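Local coordinates for hypothetical protein AGR_L_1239 (Agrobacterium tumefaciens str. C58, PDB 1VQS) that is of unknown function but belongs to the NIPSNAP family and has a ferredoxin-like fold, as in dimeric alpha-beta barrel proteins, at residues G38-G47 with R78-W88. Residues are numbered along the deposited sequence; the frame is centred on the assembly and turned at random.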
loop_
_atom_site.group_PDB
_atom_site.type_symbol
_atom_site.label_atom_id
_atom_site.label_comp_id
_atom_site.label_asym_id
_atom_site.label_seq_id
_atom_site.Cartn_x
_atom_site.Cartn_y
_atom_site.Cartn_z
ATOM N N GLY B 38 2.265 -20.527 -24.696
ATOM C CA GLY B 38 1.924 -20.892 -23.323
ATOM C C GLY B 38 0.489 -21.258 -22.974
ATOM O O GLY B 38 0.242 -22.150 -22.167
ATOM N N ILE B 39 -0.487 -20.550 -23.532
ATOM C CA ILE B 39 -1.844 -20.673 -22.997
ATOM C C ILE B 39 -2.471 -22.043 -23.245
ATOM O O ILE B 39 -3.188 -22.553 -22.397
ATOM C CB ILE B 39 -2.744 -19.511 -23.505
ATOM C CG1 ILE B 39 -4.021 -19.416 -22.667
ATOM C CG2 ILE B 39 -3.060 -19.669 -24.954
ATOM C CD1 ILE B 39 -3.800 -19.055 -21.236
ATOM N N GLU B 40 -2.205 -22.676 -24.376
ATOM C CA GLU B 40 -2.771 -24.019 -24.579
ATOM C C GLU B 40 -2.230 -25.059 -23.594
ATOM O O GLU B 40 -2.991 -25.890 -23.053
ATOM C CB GLU B 40 -2.624 -24.472 -26.040
ATOM C CG GLU B 40 -3.577 -23.719 -26.961
ATOM C CD GLU B 40 -5.067 -23.854 -26.543
ATOM O OE1 GLU B 40 -5.582 -25.010 -26.440
ATOM O OE2 GLU B 40 -5.710 -22.808 -26.307
ATOM N N ILE B 41 -0.928 -25.005 -23.337
ATOM C CA ILE B 41 -0.357 -25.865 -22.308
ATOM C C ILE B 41 -0.963 -25.561 -20.940
ATOM O O ILE B 41 -1.360 -26.466 -20.215
ATOM C CB ILE B 41 1.187 -25.742 -22.289
ATOM C CG1 ILE B 41 1.798 -26.330 -23.578
ATOM C CG2 ILE B 41 1.768 -26.409 -21.055
ATOM C CD1 ILE B 41 3.214 -25.837 -23.892
ATOM N N GLN B 42 -1.077 -24.277 -20.595
ATOM C CA GLN B 42 -1.590 -23.892 -19.283
ATOM C C GLN B 42 -3.037 -24.389 -19.120
ATOM O O GLN B 42 -3.375 -25.015 -18.127
ATOM C CB GLN B 42 -1.536 -22.381 -19.107
ATOM C CG GLN B 42 -1.785 -21.946 -17.704
ATOM C CD GLN B 42 -1.604 -20.463 -17.543
ATOM O OE1 GLN B 42 -1.839 -19.713 -18.492
ATOM N NE2 GLN B 42 -1.243 -20.021 -16.318
ATOM N N LYS B 43 -3.881 -24.154 -20.121
ATOM C CA LYS B 43 -5.277 -24.618 -20.098
ATOM C C LYS B 43 -5.364 -26.133 -19.984
ATOM O O LYS B 43 -6.273 -26.686 -19.327
ATOM C CB LYS B 43 -6.055 -24.164 -21.336
ATOM C CG LYS B 43 -6.318 -22.674 -21.373
ATOM C CD LYS B 43 -6.633 -22.154 -22.773
ATOM C CE LYS B 43 -7.905 -22.644 -23.345
ATOM N NZ LYS B 43 -7.932 -22.188 -24.780
ATOM N N SER B 44 -4.434 -26.833 -20.635
ATOM C CA SER B 44 -4.492 -28.287 -20.633
ATOM C C SER B 44 -4.295 -28.910 -19.277
ATOM O O SER B 44 -4.630 -30.079 -19.092
ATOM C CB SER B 44 -3.490 -28.893 -21.592
ATOM O OG SER B 44 -2.183 -28.831 -21.071
ATOM N N HIS B 45 -3.742 -28.149 -18.334
ATOM C CA HIS B 45 -3.644 -28.614 -16.934
ATOM C C HIS B 45 -4.696 -27.984 -16.051
ATOM O O HIS B 45 -5.343 -28.669 -15.275
ATOM C CB HIS B 45 -2.250 -28.338 -16.365
ATOM C CG HIS B 45 -1.166 -29.107 -17.055
ATOM N ND1 HIS B 45 -0.992 -30.464 -16.897
ATOM C CD2 HIS B 45 -0.205 -28.696 -17.925
ATOM C CE1 HIS B 45 0.022 -30.858 -17.650
ATOM N NE2 HIS B 45 0.525 -29.803 -18.276
ATOM N N LEU B 46 -4.831 -26.664 -16.130
ATOM C CA LEU B 46 -5.678 -25.951 -15.194
ATOM C C LEU B 46 -7.143 -26.074 -15.489
ATOM O O LEU B 46 -7.943 -25.961 -14.571
ATOM C CB LEU B 46 -5.271 -24.499 -15.111
ATOM C CG LEU B 46 -3.821 -24.266 -14.676
ATOM C CD1 LEU B 46 -3.608 -22.742 -14.525
ATOM C CD2 LEU B 46 -3.466 -24.990 -13.407
ATOM N N GLY B 47 -7.496 -26.318 -16.746
ATOM C CA GLY B 47 -8.890 -26.488 -17.119
ATOM C C GLY B 47 -9.595 -25.236 -17.618
ATOM O O GLY B 47 -9.289 -24.699 -18.696
ATOM N N ARG B 78 -4.257 -30.041 -10.086
ATOM C CA ARG B 78 -4.035 -29.471 -11.429
ATOM C C ARG B 78 -2.778 -28.620 -11.483
ATOM O O ARG B 78 -1.986 -28.718 -12.439
ATOM C CB ARG B 78 -5.276 -28.682 -11.900
ATOM C CG ARG B 78 -6.469 -29.541 -12.243
ATOM C CD ARG B 78 -7.694 -28.711 -12.462
ATOM N NE ARG B 78 -8.843 -29.491 -12.925
ATOM C CZ ARG B 78 -9.079 -29.825 -14.195
ATOM N NH1 ARG B 78 -8.244 -29.462 -15.156
ATOM N NH2 ARG B 78 -10.147 -30.538 -14.499
ATOM N N ARG B 79 -2.582 -27.758 -10.487
ATOM C CA ARG B 79 -1.387 -26.924 -10.493
ATOM C C ARG B 79 -0.123 -27.752 -10.317
ATOM O O ARG B 79 0.915 -27.391 -10.863
ATOM C CB ARG B 79 -1.491 -25.853 -9.420
ATOM C CG ARG B 79 -2.574 -24.846 -9.741
ATOM C CD ARG B 79 -2.379 -23.458 -9.183
ATOM N NE ARG B 79 -1.064 -22.880 -9.474
ATOM C CZ ARG B 79 -0.743 -22.108 -10.520
ATOM N NH1 ARG B 79 -1.606 -21.751 -11.458
ATOM N NH2 ARG B 79 0.502 -21.682 -10.623
ATOM N N ALA B 80 -0.192 -28.817 -9.528
ATOM C CA ALA B 80 0.978 -29.689 -9.368
ATOM C C ALA B 80 1.353 -30.285 -10.720
ATOM O O ALA B 80 2.523 -30.348 -11.073
ATOM C CB ALA B 80 0.726 -30.768 -8.360
ATOM N N ARG B 81 0.351 -30.743 -11.482
ATOM C CA ARG B 81 0.632 -31.316 -12.795
ATOM C C ARG B 81 1.198 -30.267 -13.763
ATOM O O ARG B 81 2.128 -30.540 -14.545
ATOM C CB ARG B 81 -0.618 -31.978 -13.379
ATOM C CG ARG B 81 -0.975 -33.241 -12.628
ATOM C CD ARG B 81 -1.977 -34.114 -13.346
ATOM N NE ARG B 81 -3.252 -33.433 -13.547
ATOM C CZ ARG B 81 -4.332 -33.544 -12.769
ATOM N NH1 ARG B 81 -4.324 -34.306 -11.690
ATOM N NH2 ARG B 81 -5.425 -32.867 -13.085
ATOM N N LEU B 82 0.663 -29.050 -13.704
ATOM C CA LEU B 82 1.174 -27.937 -14.507
ATOM C C LEU B 82 2.663 -27.721 -14.209
ATOM O O LEU B 82 3.484 -27.673 -15.116
ATOM C CB LEU B 82 0.405 -26.647 -14.211
ATOM C CG LEU B 82 0.911 -25.351 -14.885
ATOM C CD1 LEU B 82 0.724 -25.425 -16.379
ATOM C CD2 LEU B 82 0.203 -24.121 -14.311
HETATM N N MSE B 83 2.997 -27.629 -12.923
HETATM C CA MSE B 83 4.370 -27.309 -12.502
HETATM C C MSE B 83 5.379 -28.437 -12.727
HETATM O O MSE B 83 6.582 -28.201 -12.791
HETATM C CB MSE B 83 4.357 -26.827 -11.041
HETATM C CG MSE B 83 3.497 -25.591 -10.830
HETATM SE SE MSE B 83 3.986 -24.058 -11.969
HETATM C CE MSE B 83 5.846 -24.159 -11.758
ATOM N N ALA B 84 4.900 -29.651 -12.869
ATOM C CA ALA B 84 5.738 -30.813 -13.143
ATOM C C ALA B 84 5.962 -31.018 -14.647
ATOM O O ALA B 84 6.804 -31.820 -15.041
ATOM C CB ALA B 84 5.112 -32.064 -12.553
ATOM N N ASP B 85 5.154 -30.359 -15.486
ATOM C CA ASP B 85 5.247 -30.573 -16.947
ATOM C C ASP B 85 6.451 -29.833 -17.542
ATOM O O ASP B 85 6.477 -28.612 -17.512
ATOM C CB ASP B 85 3.980 -30.076 -17.620
ATOM C CG ASP B 85 3.930 -30.343 -19.099
ATOM O OD1 ASP B 85 4.885 -30.864 -19.679
ATOM O OD2 ASP B 85 2.870 -30.043 -19.696
ATOM N N PRO B 86 7.433 -30.581 -18.082
ATOM C CA PRO B 86 8.572 -29.877 -18.674
ATOM C C PRO B 86 8.198 -28.951 -19.839
ATOM O O PRO B 86 8.940 -28.028 -20.151
ATOM C CB PRO B 86 9.498 -30.999 -19.145
ATOM C CG PRO B 86 8.661 -32.193 -19.261
ATOM C CD PRO B 86 7.579 -32.045 -18.209
ATOM N N ARG B 87 7.052 -29.190 -20.477
ATOM C CA ARG B 87 6.592 -28.285 -21.536
ATOM C C ARG B 87 6.209 -26.923 -20.958
ATOM O O ARG B 87 6.328 -25.897 -21.626
ATOM C CB ARG B 87 5.424 -28.906 -22.292
ATOM C CG ARG B 87 5.816 -30.159 -23.030
ATOM C CD ARG B 87 4.631 -30.762 -23.817
ATOM N NE ARG B 87 4.349 -29.979 -25.016
ATOM C CZ ARG B 87 3.135 -29.698 -25.483
ATOM N NH1 ARG B 87 2.054 -30.079 -24.836
ATOM N NH2 ARG B 87 3.010 -28.995 -26.599
ATOM N N TRP B 88 5.717 -26.910 -19.736
ATOM C CA TRP B 88 5.409 -25.656 -19.061
ATOM C C TRP B 88 6.658 -25.034 -18.447
ATOM O O TRP B 88 6.841 -23.832 -18.537
ATOM C CB TRP B 88 4.361 -25.857 -17.971
ATOM C CG TRP B 88 3.940 -24.593 -17.254
ATOM C CD1 TRP B 88 4.163 -24.285 -15.942
ATOM C CD2 TRP B 88 3.254 -23.476 -17.823
ATOM N NE1 TRP B 88 3.614 -23.061 -15.658
ATOM C CE2 TRP B 88 3.075 -22.538 -16.802
ATOM C CE3 TRP B 88 2.788 -23.179 -19.108
ATOM C CZ2 TRP B 88 2.409 -21.325 -17.012
ATOM C CZ3 TRP B 88 2.132 -21.988 -19.314
ATOM C CH2 TRP B 88 1.963 -21.073 -18.271
HETATM O O HOH W 1 -0.063 -20.177 -13.601
HETATM O O HOH W 2 -6.770 -30.472 -17.592
HETATM O O HOH W 3 -2.853 -32.424 -16.225
HETATM O O HOH W 4 -5.321 -31.431 -15.566
#
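Two helices of the ferredoxin-like fold pack against each other here: segments 38-46 and 78-84 run roughly antiparallel, 143° between their directions and 8.6 Å between their axes at closest approach, and a His-carboxylate hydrogen bond spans the seam. His45 NE2 donates to Asp85 OD2 over 2.8 Å, nearly straight at 166°. The oxygen lies in the ring plane and is met on its anti side, while ring and carboxylate planes stand steeply across each other. Asp85 suits this break between helices because its other oxygen, OD1, accepts from Arg87 N and so N-caps helix 86-89; CG anti to the backbone N (chi1 -176°) lets the short side chain serve both partners. Leu82 CA sits over one face of the imidazole, a CH-pi contact 3.9 Å from the centroid, and a water links His45 ND1 to Arg81 NE. At the C-terminal end of helix 27-46, His45 O accepts a hydrogen bond from Arg78 NH1 (3.0 Å), which comes from above the carbonyl plane, while Asp74 holds Arg78 NE in a salt bridge. Apolar side chains pack beside these polar contacts: Leu82 CD2 meets Leu46 CD2 at 3.9 Å, and Ile41 CG2 lies 3.9 Å from Trp88 CE3. The broad indole also reaches Gln42, with Gln42 CD 3.7 Å from Trp88 CH2. Phe91 meets the Trp88 ring; Gln42 and Leu46 seat helix 27-46 on Trp67 of strand 62-69, with helices 72-84 and 86-89 packed against it.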